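Local structure of cobalamin biosynthesis protein CobN (Mycobacterium tuberculosis, 7C6O) at residues M617-T622 / D694-D699. The protein is the large, catalytic subunit of cobaltochelatase, which probably binds the corrin ring precursor and inserts cobalt into it during cobalamin biosynthesis. Numbering follows the deposited sequence.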
loop_
_atom_site.group_PDB
_atom_site.type_symbol
_atom_site.label_atom_id
_atom_site.label_comp_id
_atom_site.label_asym_id
_atom_site.label_seq_id
_atom_site.Cartn_x
_atom_site.Cartn_y
_atom_site.Cartn_z
ATOM N N MET A 617 10.251 15.568 14.167
ATOM C CA MET A 617 11.501 14.830 14.282
ATOM C C MET A 617 12.599 15.736 14.825
ATOM O O MET A 617 12.587 16.950 14.609
ATOM C CB MET A 617 11.942 14.264 12.923
ATOM C CG MET A 617 10.887 13.420 12.221
ATOM S SD MET A 617 10.499 11.884 13.084
ATOM C CE MET A 617 12.050 10.998 12.924
ATOM N N ALA A 618 13.560 15.128 15.519
ATOM C CA ALA A 618 14.715 15.853 16.035
ATOM C C ALA A 618 15.845 14.865 16.280
ATOM O O ALA A 618 15.626 13.655 16.377
ATOM C CB ALA A 618 14.378 16.614 17.322
ATOM N N ARG A 619 17.062 15.399 16.379
ATOM C CA ARG A 619 18.224 14.559 16.635
ATOM C C ARG A 619 18.117 13.920 18.015
ATOM O O ARG A 619 17.619 14.533 18.963
ATOM C CB ARG A 619 19.505 15.388 16.525
ATOM C CG ARG A 619 20.639 14.688 15.794
ATOM C CD ARG A 619 21.654 15.694 15.257
ATOM N NE ARG A 619 22.477 16.272 16.312
ATOM C CZ ARG A 619 23.765 15.994 16.493
ATOM N NH1 ARG A 619 24.386 15.148 15.683
ATOM N NH2 ARG A 619 24.434 16.569 17.482
ATOM N N ALA A 620 18.586 12.673 18.123
ATOM C CA ALA A 620 18.454 11.945 19.383
ATOM C C ALA A 620 19.298 12.577 20.486
ATOM O O ALA A 620 18.869 12.632 21.644
ATOM C CB ALA A 620 18.842 10.480 19.190
ATOM N N GLU A 621 20.500 13.048 20.141
ATOM C CA GLU A 621 21.451 13.649 21.077
ATOM C C GLU A 621 21.914 12.650 22.136
ATOM O O GLU A 621 21.532 11.475 22.101
ATOM C CB GLU A 621 20.850 14.893 21.742
ATOM C CG GLU A 621 20.599 16.054 20.787
ATOM C CD GLU A 621 21.860 16.522 20.073
ATOM O OE1 GLU A 621 21.756 16.956 18.905
ATOM O OE2 GLU A 621 22.955 16.456 20.672
ATOM N N THR A 622 22.748 13.100 23.070
ATOM C CA THR A 622 23.279 12.238 24.115
ATOM C C THR A 622 22.738 12.646 25.478
ATOM O O THR A 622 22.264 13.767 25.681
ATOM C CB THR A 622 24.811 12.269 24.145
ATOM O OG1 THR A 622 25.259 13.613 24.365
ATOM C CG2 THR A 622 25.378 11.757 22.837
ATOM N N ASP A 694 23.283 10.993 16.430
ATOM C CA ASP A 694 22.920 11.740 15.234
ATOM C C ASP A 694 21.596 11.301 14.620
ATOM O O ASP A 694 21.018 12.054 13.828
ATOM C CB ASP A 694 24.034 11.603 14.190
ATOM C CG ASP A 694 23.924 12.619 13.073
ATOM O OD1 ASP A 694 23.796 13.824 13.375
ATOM O OD2 ASP A 694 23.984 12.211 11.894
ATOM N N VAL A 695 21.101 10.113 14.965
ATOM C CA VAL A 695 19.915 9.577 14.307
ATOM C C VAL A 695 18.699 10.445 14.617
ATOM O O VAL A 695 18.570 11.012 15.711
ATOM C CB VAL A 695 19.689 8.115 14.732
ATOM C CG1 VAL A 695 19.327 8.027 16.210
ATOM C CG2 VAL A 695 18.616 7.462 13.863
ATOM N N GLN A 696 17.809 10.574 13.636
ATOM C CA GLN A 696 16.557 11.289 13.842
ATOM C C GLN A 696 15.553 10.386 14.547
ATOM O O GLN A 696 15.374 9.226 14.165
ATOM C CB GLN A 696 15.987 11.763 12.504
ATOM C CG GLN A 696 16.818 12.830 11.812
ATOM C CD GLN A 696 16.718 14.179 12.499
ATOM O OE1 GLN A 696 17.658 14.974 12.472
ATOM N NE2 GLN A 696 15.572 14.445 13.109
ATOM N N ILE A 697 14.900 10.919 15.579
ATOM C CA ILE A 697 13.823 10.224 16.269
ATOM C C ILE A 697 12.642 11.177 16.369
ATOM O O ILE A 697 12.777 12.391 16.202
ATOM C CB ILE A 697 14.226 9.732 17.675
ATOM C CG1 ILE A 697 14.570 10.923 18.571
ATOM C CG2 ILE A 697 15.394 8.759 17.595
ATOM C CD1 ILE A 697 14.829 10.548 20.017
ATOM N N ARG A 698 11.465 10.621 16.634
ATOM C CA ARG A 698 10.301 11.483 16.764
ATOM C C ARG A 698 10.371 12.272 18.065
ATOM O O ARG A 698 10.836 11.773 19.094
ATOM C CB ARG A 698 9.006 10.676 16.679
ATOM C CG ARG A 698 8.757 9.686 17.793
ATOM C CD ARG A 698 7.453 8.958 17.500
ATOM N NE ARG A 698 7.147 7.881 18.436
ATOM C CZ ARG A 698 7.709 6.677 18.393
ATOM N NH1 ARG A 698 8.629 6.409 17.477
ATOM N NH2 ARG A 698 7.359 5.746 19.273
ATOM N N ASP A 699 9.929 13.523 17.997
ATOM C CA ASP A 699 10.003 14.496 19.079
ATOM C C ASP A 699 8.606 14.983 19.439
ATOM O O ASP A 699 8.394 16.146 19.794
ATOM C CB ASP A 699 10.917 15.656 18.695
ATOM C CG ASP A 699 11.308 16.505 19.883
ATOM O OD1 ASP A 699 11.602 15.930 20.951
ATOM O OD2 ASP A 699 11.325 17.745 19.745
#
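Ala618 and Ile697 form the central, hydrogen-bonded antiparallel pair: Ala618 N donates a hydrogen bond to Ile697 O at 2.9 Å, and Ile697 N returns a nearly straight bond to Ala618 O. Two residues on, past the non-hydrogen-bonded pair Arg619 and Gln696, Ala620 N binds Val695 O at 2.9 Å, extending the pairing past the strand end. Salt bridges join Arg619, the last residue of strand 617-619, to Asp694 and Glu621. Its CG passes 3.3 Å from Asp694 O, and NH1 meets Asp694 OD1 at 2.7 Å on the anti side of the carboxylate, within the guanidinium plane, while the two planes stand 71° apart. A bend at chi3 (73°) turns the guanidinium so that NE also meets Glu621 OE1 at 2.8 Å; Asp694 OD1 has a second cation in Arg737. Side chains also lie along the opposing backbone: Met617 folds at chi2 and chi3, laying SD 3.7 Å from Arg698 CA and CE against the Ile697 carbonyl. Gln696 brings NE2 to 3.2 Å from Ala618 C without bonding to the peptide. In apolar contact, Ala620 CB touches both Val695 CG1 and Ile697 CD1. The arrangement is an isolated two-stranded antiparallel sheet, joining the chain before helix 624-642 to the end of helix 675-694 across a largely helical connection.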